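Local coordinates for protein deacetylase EF_0837 (Enterococcus faecalis, PDB 2ICS) that uses two zinc ions to hydrolyse the acetyl ester of (R)-mandelate, though with very low efficiency in vitro, and binds adenine in its active-site pocket, at residues Ile333-Glu339 with Lys354-Ile360; Thr248-His254 with Asp345-Arg351; Asp4-Lys10 with Ile36-Ala40; Lys81-Thr85 with Ala329-Ile333. All coordinates share one frame; numbering follows the deposited sequence.

Contact 1 (Ile333-Glu339 with Lys354-Ile360); sequences IFTIQAE and KEQIRPI
On one face of this antiparallel pair of strands the ring of Phe334 lies beside Ile357, and the branched Ile336 fills in from the other side. Ile357 has CG1 anti to its backbone N (chi1 -177°), which carries the chain across to its partner strand: Ile357 CD1 rests 3.7 Å from Phe334 CD1, and Ile357 CG1 comes to 4.1 Å from Ile336 CG1. One slim isoleucine branch thus fits the hollow between an aromatic ring and a second isoleucine. At the end of the pair Ile333 and Ile360 cross at about a right angle.

The opposite face, with Thr335, Gln337, Gln356 and Arg358, is polar. The extended Arg358 runs back along its own strand while leaning toward the partner, and its NH2 gives a straight bond of 2.8 Å to Gln356 OE1, from above the amide plane. Glu339 OE2 meets the same nitrogen at the guanidinium edge in a long salt bridge of 3.5 Å, while Gln337 NE2 lies over one guanidinium face. Gln356 uses both polar atoms of its amide, NE2 donating to Glu339 O at 3.0 Å from above that carbonyl's plane. Long side chains such as Gln356 and Arg358 can bond along their own strand and still reach Glu339.

Backbone bonds, such as Arg358 N to Thr335 O at 2.9 Å, fix the register of the hairpin formed by strands 331-344 and 350-364. Helix 286-296 touches Ile357, Trp300 of helix 300-305 covers Ile336 and Ile357, and Trp56 of strand 51-61 meets the Phe334 ring.

Contact 2 (Thr248-His254 with Asp345-Arg351); sequences TDSFNFH and DSNGLTR
An Asx turn at Asp345, within the type I turn Asp345-Gly348 that links strands 331-344 and 350-364, docks against the loop leading into helix 253-261. Asp345 OD1 accepts the backbone N of Asn347 and of Leu349 from opposite faces of the carboxylate, while OD2 turns its anti lone pair to Phe253 N in a nearly straight bond of 2.9 Å. A short acidic side chain can therefore hold its own turn and the first turn of the helix at once. Ser346 follows suit: its N donates to Phe251 O at 3.0 Å, and its OG receives Phe251 N at 3.0 Å.

Asn252 is the N-cap of that helix, its OD1 accepting from Val255 N. Its CG lies anti to the backbone N (chi1 -179°), and ND2 gives an almost linear 3.1 Å bond to Asn347 OD1. Two waters join the Asn347 amide to Asp249 O.

Further along, Arg351 CG sits over the centre of the Phe253 ring in a CH-pi contact, 3.4 Å from the centroid, and Phe251 CE2 lies above the opposite face, toward its rim. The bend of Arg351 at chi2 (-66°) brings its guanidinium over Phe253 CB, and NH2 pairs with Glu257. Ser250 touches the zinc ligand His211.

Contact 3 (Asp4-Lys10 with Ile36-Ala40); sequences DYDLLIK and ISGSA
Tyr5 and Ala40 form a parallel bridge where the first strand of the small beta domain, 5-13, runs beside the loop that leads into strand 42-45. Tyr5 N donates to Ser39 O at 2.8 Å, a weak bond because its N-H...O angle is 120°, and Asp4 N makes another weak bond to Ser39 OG. Ala40 CA lies 3.0 Å from Tyr5 O in a CA-H...O contact, and a backbone hydrogen bond joins Tyr5 to Lys41, just past the segment. A small alanine suits this place, its CB packing against both Tyr5 CB and Leu8 CB.

Ile36 CG2 supplies the apolar bump, 3.9 Å from Leu8 CD1 and 4.0 Å from Tyr5 CE2. Glycine suits position 38, where Gly38 CA runs 4.4 Å from Tyr5 CE2. Across the sheet, Asp6 and Leu7 both face Ile24 in a classic beta bulge, and Asp6 OD2 accepts from Glu26 N.

Glu21 serves both segments, its OE1 accepting from Ile36 N and forming a salt bridge with Lys10 NZ. The long lysine chain bends at chi2 (-97°) and chi3, carrying the ammonium back to the loop, where Lys10 NZ donates to Ile36 O at 2.6 Å from above the carbonyl plane.

Contact 4 (Lys81-Thr85 with Ala329-Ile333); sequences KGVTT and ADLTI
Thr332 holds OG1 anti to its carbonyl carbon (chi1 -59°), which directs the hydroxyl at Gly82 O, whereas Thr84 tucks OG1 between its backbone N and carbonyl carbon (chi1 59°), alongside Asp330 CB. These torsions join the start of barrel strand 83-89 to strand 331-344, two members of one mixed sheet that are separated by strand 51-61. The contact is buried, and hydroxyls suit it because each can serve two partners. Thr332 OG1 donates to Gly82 O at 2.8 Å and accepts from Trp56 N of the intervening strand.

Gly82 has a positive phi (77°), a backbone shape that a residue without a side chain adopts readily. Thr332 CG2 packs beside its carbonyl, 3.4 Å from Gly82 O. The methyl of Thr84 packs on the backbone of segment 329-333, CG2 being 3.7 Å from Leu331 O, while its OG1 bonds to Trp56 O.

The carboxylate of Asp330 has polar partners beyond the pair: OD1 accepts from Gly365 N, and OD2 makes a salt bridge with Lys320. One water, 2.6 Å from Thr84 OG1 and from Thr85 OG1, ties both hydroxyls to this acid by donating to Asp330 OD2 at 2.9 Å.

Overall arrangement
Strands 331-344 and 350-364 tie three of the contacts together. Contact 4 lies at the start of the first strand and shares Ile333 with contact 1, their centres about 15 Å apart; Pro359 of contact 1 packs on Gly82 of contact 4. Farther along, the turn between the same two strands docks on loop 248-254 to make contact 2, its centre about 22 Å from that of contact 1. Contact 3 belongs to the small beta domain and touches contact 4 through Ile9 and Leu331. Contact 2 comes nearest the active site: the Ser250 side chain is about 5 Å from a zinc ion and from bound adenine, whereas the centres of contacts 2 and 3 lie about 44 Å apart.

Contact 1 (Ile333-Glu339 with Lys354-Ile360)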
loop_
_atom_site.group_PDB
_atom_site.type_symbol
_atom_site.label_atom_id
_atom_site.label_comp_id
_atom_site.label_asym_id
_atom_site.label_seq_id
_atom_site.Cartn_x
_atom_site.Cartn_y
_atom_site.Cartn_z
ATOM N N ILE A 333 0.335 -4.509 16.766
ATOM C CA ILE A 333 -0.504 -4.857 17.901
ATOM C C ILE A 333 -1.489 -3.706 18.031
ATOM O O ILE A 333 -1.092 -2.537 18.106
ATOM C CB ILE A 333 0.368 -5.022 19.159
ATOM C CG1 ILE A 333 1.458 -6.067 18.868
ATOM C CG2 ILE A 333 -0.473 -5.457 20.341
ATOM C CD1 ILE A 333 2.393 -6.349 20.026
ATOM N N PHE A 334 -2.775 -4.037 18.056
ATOM C CA PHE A 334 -3.804 -3.012 18.077
ATOM C C PHE A 334 -5.094 -3.395 18.781
ATOM O O PHE A 334 -5.269 -4.524 19.239
ATOM C CB PHE A 334 -4.136 -2.661 16.629
ATOM C CG PHE A 334 -4.573 -3.852 15.816
ATOM C CD1 PHE A 334 -5.921 -4.198 15.729
ATOM C CD2 PHE A 334 -3.629 -4.668 15.193
ATOM C CE1 PHE A 334 -6.322 -5.343 15.035
ATOM C CE2 PHE A 334 -4.020 -5.816 14.499
ATOM C CZ PHE A 334 -5.366 -6.155 14.420
ATOM N N THR A 335 -6.007 -2.427 18.830
ATOM C CA THR A 335 -7.316 -2.613 19.430
ATOM C C THR A 335 -8.352 -2.155 18.415
ATOM O O THR A 335 -8.048 -1.378 17.512
ATOM C CB THR A 335 -7.518 -1.744 20.698
ATOM O OG1 THR A 335 -7.405 -0.360 20.345
ATOM C CG2 THR A 335 -6.497 -2.089 21.774
ATOM N N ILE A 336 -9.572 -2.653 18.573
ATOM C CA ILE A 336 -10.689 -2.289 17.715
ATOM C C ILE A 336 -11.799 -1.928 18.693
ATOM O O ILE A 336 -12.178 -2.742 19.534
ATOM C CB ILE A 336 -11.132 -3.470 16.824
ATOM C CG1 ILE A 336 -10.006 -3.836 15.853
ATOM C CG2 ILE A 336 -12.385 -3.097 16.050
ATOM C CD1 ILE A 336 -10.326 -5.011 14.956
ATOM N N GLN A 337 -12.313 -0.708 18.595
ATOM C CA GLN A 337 -13.348 -0.273 19.520
ATOM C C GLN A 337 -14.550 0.413 18.889
ATOM O O GLN A 337 -14.443 1.094 17.866
ATOM C CB GLN A 337 -12.721 0.639 20.578
ATOM C CG GLN A 337 -11.743 -0.099 21.483
ATOM C CD GLN A 337 -10.944 0.824 22.379
ATOM O OE1 GLN A 337 -10.198 0.365 23.245
ATOM N NE2 GLN A 337 -11.088 2.130 22.174
ATOM N N ALA A 338 -15.704 0.219 19.515
ATOM C CA ALA A 338 -16.942 0.809 19.042
ATOM C C ALA A 338 -16.994 2.270 19.467
ATOM O O ALA A 338 -17.120 2.583 20.649
ATOM C CB ALA A 338 -18.130 0.049 19.612
ATOM N N GLU A 339 -16.876 3.162 18.492
ATOM C CA GLU A 339 -16.914 4.589 18.753
ATOM C C GLU A 339 -17.108 5.311 17.429
ATOM O O GLU A 339 -16.351 5.105 16.479
ATOM C CB GLU A 339 -15.613 5.043 19.420
ATOM C CG GLU A 339 -15.668 6.462 19.966
ATOM C CD GLU A 339 -14.477 6.797 20.845
ATOM O OE1 GLU A 339 -14.212 6.035 21.801
ATOM O OE2 GLU A 339 -13.810 7.823 20.585
ATOM N N LYS A 354 -18.569 3.288 12.854
ATOM C CA LYS A 354 -18.976 2.831 14.174
ATOM C C LYS A 354 -17.822 2.125 14.877
ATOM O O LYS A 354 -17.877 1.893 16.086
ATOM C CB LYS A 354 -20.152 1.858 14.062
ATOM C CG LYS A 354 -21.404 2.429 13.413
ATOM C CD LYS A 354 -22.465 1.342 13.257
ATOM C CE LYS A 354 -23.766 1.902 12.703
ATOM N NZ LYS A 354 -24.353 2.930 13.611
ATOM N N GLU A 355 -16.779 1.783 14.123
ATOM C CA GLU A 355 -15.638 1.084 14.707
ATOM C C GLU A 355 -14.297 1.705 14.307
ATOM O O GLU A 355 -14.086 2.080 13.151
ATOM C CB GLU A 355 -15.684 -0.393 14.302
ATOM C CG GLU A 355 -17.079 -1.011 14.426
ATOM C CD GLU A 355 -17.107 -2.501 14.131
ATOM O OE1 GLU A 355 -16.665 -2.915 13.041
ATOM O OE2 GLU A 355 -17.579 -3.265 14.994
ATOM N N GLN A 356 -13.394 1.804 15.277
ATOM C CA GLN A 356 -12.075 2.384 15.059
ATOM C C GLN A 356 -10.959 1.395 15.387
ATOM O O GLN A 356 -11.007 0.709 16.413
ATOM C CB GLN A 356 -11.903 3.634 15.929
ATOM C CG GLN A 356 -12.770 4.820 15.536
ATOM C CD GLN A 356 -12.642 5.980 16.514
ATOM O OE1 GLN A 356 -11.536 6.376 16.879
ATOM N NE2 GLN A 356 -13.776 6.531 16.936
ATOM N N ILE A 357 -9.954 1.323 14.515
ATOM C CA ILE A 357 -8.828 0.430 14.748
ATOM C C ILE A 357 -7.637 1.306 15.141
ATOM O O ILE A 357 -7.385 2.334 14.511
ATOM C CB ILE A 357 -8.515 -0.429 13.487
ATOM C CG1 ILE A 357 -7.373 -1.400 13.793
ATOM C CG2 ILE A 357 -8.190 0.467 12.292
ATOM C CD1 ILE A 357 -7.211 -2.508 12.762
ATOM N N ARG A 358 -6.924 0.908 16.194
ATOM C CA ARG A 358 -5.794 1.692 16.689
ATOM C C ARG A 358 -4.575 0.880 17.109
ATOM O O ARG A 358 -4.658 0.037 17.997
ATOM C CB ARG A 358 -6.231 2.526 17.899
ATOM C CG ARG A 358 -7.458 3.380 17.672
ATOM C CD ARG A 358 -7.976 3.934 18.984
ATOM N NE ARG A 358 -9.211 4.691 18.805
ATOM C CZ ARG A 358 -9.895 5.244 19.801
ATOM N NH1 ARG A 358 -9.463 5.124 21.052
ATOM N NH2 ARG A 358 -11.008 5.923 19.548
ATOM N N PRO A 359 -3.417 1.143 16.492
ATOM C CA PRO A 359 -2.207 0.404 16.860
ATOM C C PRO A 359 -1.691 0.927 18.199
ATOM O O PRO A 359 -1.685 2.134 18.427
ATOM C CB PRO A 359 -1.251 0.726 15.716
ATOM C CG PRO A 359 -1.631 2.128 15.365
ATOM C CD PRO A 359 -3.148 2.073 15.380
ATOM N N ILE A 360 -1.277 0.031 19.088
ATOM C CA ILE A 360 -0.761 0.465 20.378
ATOM C C ILE A 360 0.706 0.092 20.511
ATOM O O ILE A 360 1.436 0.687 21.301
ATOM C CB ILE A 360 -1.559 -0.147 21.550
ATOM C CG1 ILE A 360 -1.459 -1.670 21.517
ATOM C CG2 ILE A 360 -3.015 0.309 21.486
ATOM C CD1 ILE A 360 -2.150 -2.343 22.697
#

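Contact 2 (Thr248-His254 with Asp345-Arg351)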
loop_
_atom_site.group_PDB
_atom_site.type_symbol
_atom_site.label_atom_id
_atom_site.label_comp_id
_atom_site.label_asym_id
_atom_site.label_seq_id
_atom_site.Cartn_x
_atom_site.Cartn_y
_atom_site.Cartn_z
ATOM N N THR A 248 -5.464 12.255 -2.104
ATOM C CA THR A 248 -6.271 13.449 -1.966
ATOM C C THR A 248 -7.508 13.408 -2.859
ATOM O O THR A 248 -8.557 13.918 -2.481
ATOM C CB THR A 248 -5.435 14.704 -2.296
ATOM O OG1 THR A 248 -4.312 14.763 -1.410
ATOM C CG2 THR A 248 -6.268 15.979 -2.140
ATOM N N ASP A 249 -7.401 12.781 -4.025
ATOM C CA ASP A 249 -8.541 12.731 -4.937
ATOM C C ASP A 249 -8.843 11.383 -5.568
ATOM O O ASP A 249 -9.534 11.326 -6.580
ATOM C CB ASP A 249 -8.348 13.757 -6.057
ATOM C CG ASP A 249 -8.530 15.187 -5.573
ATOM O OD1 ASP A 249 -9.626 15.511 -5.050
ATOM O OD2 ASP A 249 -7.581 15.984 -5.719
ATOM N N SER A 250 -8.379 10.293 -4.973
ATOM C CA SER A 250 -8.600 9.001 -5.602
ATOM C C SER A 250 -9.504 7.957 -4.955
ATOM O O SER A 250 -9.529 6.808 -5.407
ATOM C CB SER A 250 -7.238 8.384 -5.917
ATOM O OG SER A 250 -6.476 9.289 -6.700
ATOM N N PHE A 251 -10.242 8.330 -3.912
ATOM C CA PHE A 251 -11.149 7.377 -3.271
ATOM C C PHE A 251 -12.548 7.952 -3.087
ATOM O O PHE A 251 -12.733 8.970 -2.428
ATOM C CB PHE A 251 -10.621 6.919 -1.912
ATOM C CG PHE A 251 -11.559 5.987 -1.195
ATOM C CD1 PHE A 251 -11.737 4.683 -1.642
ATOM C CD2 PHE A 251 -12.318 6.433 -0.114
ATOM C CE1 PHE A 251 -12.660 3.832 -1.028
ATOM C CE2 PHE A 251 -13.248 5.593 0.508
ATOM C CZ PHE A 251 -13.418 4.286 0.048
ATOM N N ASN A 252 -13.532 7.264 -3.651
ATOM C CA ASN A 252 -14.919 7.695 -3.588
ATOM C C ASN A 252 -15.773 6.604 -2.925
ATOM O O ASN A 252 -15.803 5.462 -3.389
ATOM C CB ASN A 252 -15.392 8.004 -5.020
ATOM C CG ASN A 252 -16.834 8.487 -5.089
ATOM O OD1 ASN A 252 -17.774 7.707 -4.917
ATOM N ND2 ASN A 252 -17.012 9.780 -5.353
ATOM N N PHE A 253 -16.438 6.957 -1.823
ATOM C CA PHE A 253 -17.292 6.018 -1.086
ATOM C C PHE A 253 -18.348 5.366 -1.972
ATOM O O PHE A 253 -18.536 4.147 -1.939
ATOM C CB PHE A 253 -18.019 6.721 0.070
ATOM C CG PHE A 253 -17.212 6.825 1.345
ATOM C CD1 PHE A 253 -16.782 5.685 2.011
ATOM C CD2 PHE A 253 -16.947 8.064 1.911
ATOM C CE1 PHE A 253 -16.107 5.776 3.223
ATOM C CE2 PHE A 253 -16.272 8.168 3.127
ATOM C CZ PHE A 253 -15.853 7.022 3.782
ATOM N N HIS A 254 -19.041 6.178 -2.763
ATOM C CA HIS A 254 -20.087 5.646 -3.621
ATOM C C HIS A 254 -19.560 4.561 -4.555
ATOM O O HIS A 254 -20.208 3.530 -4.757
ATOM C CB HIS A 254 -20.729 6.761 -4.443
ATOM C CG HIS A 254 -21.875 6.293 -5.282
ATOM N ND1 HIS A 254 -23.034 5.786 -4.736
ATOM C CD2 HIS A 254 -22.014 6.190 -6.626
ATOM C CE1 HIS A 254 -23.837 5.387 -5.707
ATOM N NE2 HIS A 254 -23.240 5.620 -6.864
ATOM N N ASP A 345 -14.176 11.158 2.203
ATOM C CA ASP A 345 -13.371 10.621 1.118
ATOM C C ASP A 345 -12.728 11.746 0.317
ATOM O O ASP A 345 -12.746 12.902 0.738
ATOM C CB ASP A 345 -14.201 9.716 0.200
ATOM C CG ASP A 345 -15.335 10.449 -0.490
ATOM O OD1 ASP A 345 -15.330 11.698 -0.516
ATOM O OD2 ASP A 345 -16.227 9.760 -1.025
ATOM N N SER A 346 -12.168 11.401 -0.836
ATOM C CA SER A 346 -11.484 12.366 -1.689
ATOM C C SER A 346 -12.408 13.357 -2.380
ATOM O O SER A 346 -11.956 14.394 -2.861
ATOM C CB SER A 346 -10.669 11.633 -2.759
ATOM O OG SER A 346 -9.767 10.706 -2.181
ATOM N N ASN A 347 -13.697 13.041 -2.434
ATOM C CA ASN A 347 -14.653 13.911 -3.101
ATOM C C ASN A 347 -15.670 14.571 -2.171
ATOM O O ASN A 347 -16.707 15.051 -2.625
ATOM C CB ASN A 347 -15.372 13.122 -4.194
ATOM C CG ASN A 347 -14.419 12.606 -5.259
ATOM O OD1 ASN A 347 -14.412 11.418 -5.581
ATOM N ND2 ASN A 347 -13.611 13.505 -5.816
ATOM N N GLY A 348 -15.376 14.592 -0.874
ATOM C CA GLY A 348 -16.276 15.230 0.065
ATOM C C GLY A 348 -17.442 14.407 0.586
ATOM O O GLY A 348 -18.247 14.921 1.360
ATOM N N LEU A 349 -17.561 13.152 0.162
ATOM C CA LEU A 349 -18.643 12.303 0.655
ATOM C C LEU A 349 -18.306 11.939 2.101
ATOM O O LEU A 349 -17.149 11.663 2.418
ATOM C CB LEU A 349 -18.759 11.025 -0.177
ATOM C CG LEU A 349 -19.292 11.094 -1.610
ATOM C CD1 LEU A 349 -18.397 11.965 -2.472
ATOM C CD2 LEU A 349 -19.361 9.687 -2.170
ATOM N N THR A 350 -19.311 11.930 2.972
ATOM C CA THR A 350 -19.093 11.615 4.379
ATOM C C THR A 350 -19.839 10.363 4.838
ATOM O O THR A 350 -20.913 10.040 4.330
ATOM C CB THR A 350 -19.511 12.803 5.276
ATOM O OG1 THR A 350 -18.678 13.937 4.989
ATOM C CG2 THR A 350 -19.382 12.440 6.747
ATOM N N ARG A 351 -19.248 9.661 5.799
ATOM C CA ARG A 351 -19.832 8.450 6.359
ATOM C C ARG A 351 -19.457 8.401 7.838
ATOM O O ARG A 351 -18.372 8.828 8.228
ATOM C CB ARG A 351 -19.287 7.205 5.641
ATOM C CG ARG A 351 -19.573 7.138 4.140
ATOM C CD ARG A 351 -21.065 6.987 3.866
ATOM N NE ARG A 351 -21.360 6.686 2.465
ATOM C CZ ARG A 351 -21.467 7.595 1.501
ATOM N NH1 ARG A 351 -21.304 8.882 1.772
ATOM N NH2 ARG A 351 -21.751 7.216 0.261
HETATM O O HOH W 1 -12.159 10.072 -6.254
HETATM O O HOH W 2 -11.370 13.249 -7.460
#

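Contact 3 (Asp4-Lys10 with Ile36-Ala40)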
loop_
_atom_site.group_PDB
_atom_site.type_symbol
_atom_site.label_atom_id
_atom_site.label_comp_id
_atom_site.label_asym_id
_atom_site.label_seq_id
_atom_site.Cartn_x
_atom_site.Cartn_y
_atom_site.Cartn_z
ATOM N N ASP A 4 15.082 -20.761 24.507
ATOM C CA ASP A 4 15.600 -19.365 24.400
ATOM C C ASP A 4 15.125 -18.649 23.143
ATOM O O ASP A 4 15.172 -19.192 22.040
ATOM C CB ASP A 4 17.134 -19.352 24.429
ATOM C CG ASP A 4 17.694 -18.943 25.784
ATOM O OD1 ASP A 4 17.400 -17.814 26.235
ATOM O OD2 ASP A 4 18.433 -19.748 26.397
ATOM N N TYR A 5 14.666 -17.419 23.338
ATOM C CA TYR A 5 14.195 -16.560 22.261
ATOM C C TYR A 5 14.663 -15.169 22.653
ATOM O O TYR A 5 15.136 -14.967 23.773
ATOM C CB TYR A 5 12.663 -16.553 22.180
ATOM C CG TYR A 5 12.017 -17.883 21.866
ATOM C CD1 TYR A 5 12.300 -18.561 20.678
ATOM C CD2 TYR A 5 11.090 -18.450 22.742
ATOM C CE1 TYR A 5 11.673 -19.771 20.371
ATOM C CE2 TYR A 5 10.457 -19.655 22.446
ATOM C CZ TYR A 5 10.752 -20.312 21.261
ATOM O OH TYR A 5 10.125 -21.506 20.969
ATOM N N ASP A 6 14.538 -14.214 21.740
ATOM C CA ASP A 6 14.926 -12.843 22.040
ATOM C C ASP A 6 13.691 -12.103 22.535
ATOM O O ASP A 6 13.753 -11.343 23.499
ATOM C CB ASP A 6 15.479 -12.144 20.792
ATOM C CG ASP A 6 16.757 -12.786 20.280
ATOM O OD1 ASP A 6 17.704 -12.951 21.078
ATOM O OD2 ASP A 6 16.818 -13.123 19.079
ATOM N N LEU A 7 12.563 -12.341 21.874
ATOM C CA LEU A 7 11.322 -11.685 22.246
ATOM C C LEU A 7 10.153 -12.649 22.226
ATOM O O LEU A 7 10.070 -13.532 21.374
ATOM C CB LEU A 7 11.034 -10.521 21.300
ATOM C CG LEU A 7 9.807 -9.671 21.651
ATOM C CD1 LEU A 7 10.007 -9.026 23.013
ATOM C CD2 LEU A 7 9.595 -8.600 20.586
ATOM N N LEU A 8 9.245 -12.469 23.174
ATOM C CA LEU A 8 8.078 -13.321 23.278
ATOM C C LEU A 8 6.867 -12.442 23.560
ATOM O O LEU A 8 6.896 -11.604 24.458
ATOM C CB LEU A 8 8.286 -14.335 24.402
ATOM C CG LEU A 8 7.291 -15.487 24.514
ATOM C CD1 LEU A 8 7.230 -16.252 23.195
ATOM C CD2 LEU A 8 7.725 -16.405 25.660
ATOM N N ILE A 9 5.808 -12.634 22.782
ATOM C CA ILE A 9 4.587 -11.851 22.929
ATOM C C ILE A 9 3.453 -12.786 23.335
ATOM O O ILE A 9 3.115 -13.720 22.606
ATOM C CB ILE A 9 4.259 -11.143 21.602
ATOM C CG1 ILE A 9 5.470 -10.311 21.165
ATOM C CG2 ILE A 9 3.051 -10.248 21.761
ATOM C CD1 ILE A 9 5.458 -9.936 19.706
ATOM N N LYS A 10 2.867 -12.526 24.499
ATOM C CA LYS A 10 1.806 -13.375 25.030
ATOM C C LYS A 10 0.446 -12.696 25.142
ATOM O O LYS A 10 0.339 -11.469 25.122
ATOM C CB LYS A 10 2.204 -13.878 26.421
ATOM C CG LYS A 10 3.689 -14.149 26.588
ATOM C CD LYS A 10 4.042 -15.611 26.388
ATOM C CE LYS A 10 3.511 -16.470 27.530
ATOM N NZ LYS A 10 3.969 -17.884 27.397
ATOM N N ILE A 36 2.945 -20.397 24.033
ATOM C CA ILE A 36 4.362 -20.694 23.874
ATOM C C ILE A 36 5.066 -20.596 25.220
ATOM O O ILE A 36 5.199 -19.511 25.787
ATOM C CB ILE A 36 5.052 -19.713 22.904
ATOM C CG1 ILE A 36 4.395 -19.790 21.523
ATOM C CG2 ILE A 36 6.541 -20.040 22.813
ATOM C CD1 ILE A 36 5.010 -18.868 20.500
ATOM N N SER A 37 5.510 -21.735 25.733
ATOM C CA SER A 37 6.209 -21.756 27.007
ATOM C C SER A 37 7.703 -21.819 26.730
ATOM O O SER A 37 8.232 -22.865 26.342
ATOM C CB SER A 37 5.777 -22.965 27.833
ATOM O OG SER A 37 6.398 -22.949 29.104
ATOM N N GLY A 38 8.378 -20.691 26.915
ATOM C CA GLY A 38 9.805 -20.647 26.675
ATOM C C GLY A 38 10.457 -19.436 27.306
ATOM O O GLY A 38 9.780 -18.542 27.818
ATOM N N SER A 39 11.785 -19.412 27.268
ATOM C CA SER A 39 12.554 -18.313 27.832
ATOM C C SER A 39 12.917 -17.287 26.760
ATOM O O SER A 39 13.103 -17.633 25.594
ATOM C CB SER A 39 13.825 -18.860 28.489
ATOM O OG SER A 39 14.483 -19.787 27.638
ATOM N N ALA A 40 13.012 -16.023 27.161
ATOM C CA ALA A 40 13.356 -14.961 26.229
ATOM C C ALA A 40 13.875 -13.728 26.956
ATOM O O ALA A 40 13.487 -13.456 28.092
ATOM C CB ALA A 40 12.144 -14.599 25.380
#

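Contact 4 (Lys81-Thr85 with Ala329-Ile333)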
loop_
_atom_site.group_PDB
_atom_site.type_symbol
_atom_site.label_atom_id
_atom_site.label_comp_id
_atom_site.label_asym_id
_atom_site.label_seq_id
_atom_site.Cartn_x
_atom_site.Cartn_y
_atom_site.Cartn_z
ATOM N N LYS A 81 2.428 4.805 12.965
ATOM C CA LYS A 81 1.027 4.558 12.633
ATOM C C LYS A 81 0.740 3.058 12.577
ATOM O O LYS A 81 -0.273 2.619 12.023
ATOM C CB LYS A 81 0.687 5.218 11.292
ATOM C CG LYS A 81 0.897 6.731 11.286
ATOM C CD LYS A 81 0.005 7.414 12.321
ATOM C CE LYS A 81 0.228 8.919 12.362
ATOM N NZ LYS A 81 -0.075 9.576 11.062
ATOM N N GLY A 82 1.644 2.281 13.160
ATOM C CA GLY A 82 1.481 0.837 13.184
ATOM C C GLY A 82 1.825 0.164 11.871
ATOM O O GLY A 82 1.553 -1.023 11.693
ATOM N N VAL A 83 2.418 0.914 10.947
ATOM C CA VAL A 83 2.790 0.359 9.652
ATOM C C VAL A 83 4.281 0.018 9.669
ATOM O O VAL A 83 5.134 0.900 9.783
ATOM C CB VAL A 83 2.466 1.361 8.509
ATOM C CG1 VAL A 83 2.776 0.731 7.153
ATOM C CG2 VAL A 83 0.983 1.760 8.573
ATOM N N THR A 84 4.588 -1.273 9.576
ATOM C CA THR A 84 5.967 -1.739 9.618
ATOM C C THR A 84 6.735 -1.596 8.304
ATOM O O THR A 84 7.954 -1.456 8.310
ATOM C CB THR A 84 6.029 -3.214 10.086
ATOM O OG1 THR A 84 5.264 -4.040 9.197
ATOM C CG2 THR A 84 5.468 -3.344 11.493
ATOM N N THR A 85 6.023 -1.628 7.182
ATOM C CA THR A 85 6.652 -1.504 5.869
ATOM C C THR A 85 5.860 -0.570 4.953
ATOM O O THR A 85 4.625 -0.574 4.967
ATOM C CB THR A 85 6.776 -2.897 5.172
ATOM O OG1 THR A 85 7.663 -3.737 5.922
ATOM C CG2 THR A 85 7.319 -2.751 3.763
ATOM N N ALA A 329 10.360 -10.626 11.666
ATOM C CA ALA A 329 9.597 -10.308 12.859
ATOM C C ALA A 329 9.021 -8.891 12.833
ATOM O O ALA A 329 9.506 -7.987 13.523
ATOM C CB ALA A 329 10.466 -10.507 14.102
ATOM N N ASP A 330 7.996 -8.702 12.009
ATOM C CA ASP A 330 7.297 -7.421 11.912
ATOM C C ASP A 330 5.867 -7.711 12.340
ATOM O O ASP A 330 5.219 -8.600 11.784
ATOM C CB ASP A 330 7.287 -6.887 10.476
ATOM C CG ASP A 330 8.668 -6.533 9.967
ATOM O OD1 ASP A 330 9.592 -6.345 10.791
ATOM O OD2 ASP A 330 8.822 -6.426 8.734
ATOM N N LEU A 331 5.379 -6.974 13.329
ATOM C CA LEU A 331 4.026 -7.179 13.827
ATOM C C LEU A 331 3.369 -5.875 14.221
ATOM O O LEU A 331 4.037 -4.907 14.569
ATOM C CB LEU A 331 4.026 -8.090 15.061
ATOM C CG LEU A 331 4.540 -9.527 14.978
ATOM C CD1 LEU A 331 6.063 -9.546 14.891
ATOM C CD2 LEU A 331 4.086 -10.269 16.223
ATOM N N THR A 332 2.048 -5.862 14.169
ATOM C CA THR A 332 1.293 -4.697 14.563
ATOM C C THR A 332 0.339 -5.200 15.634
ATOM O O THR A 332 -0.345 -6.211 15.448
ATOM C CB THR A 332 0.511 -4.094 13.381
ATOM O OG1 THR A 332 1.431 -3.720 12.344
ATOM C CG2 THR A 332 -0.264 -2.861 13.832
ATOM N N ILE A 333 0.335 -4.509 16.766
ATOM C CA ILE A 333 -0.504 -4.857 17.901
ATOM C C ILE A 333 -1.489 -3.706 18.031
ATOM O O ILE A 333 -1.092 -2.537 18.106
ATOM C CB ILE A 333 0.368 -5.022 19.159
ATOM C CG1 ILE A 333 1.458 -6.067 18.868
ATOM C CG2 ILE A 333 -0.473 -5.457 20.341
ATOM C CD1 ILE A 333 2.393 -6.349 20.026
HETATM O O HOH W 3 6.426 -5.549 7.383
#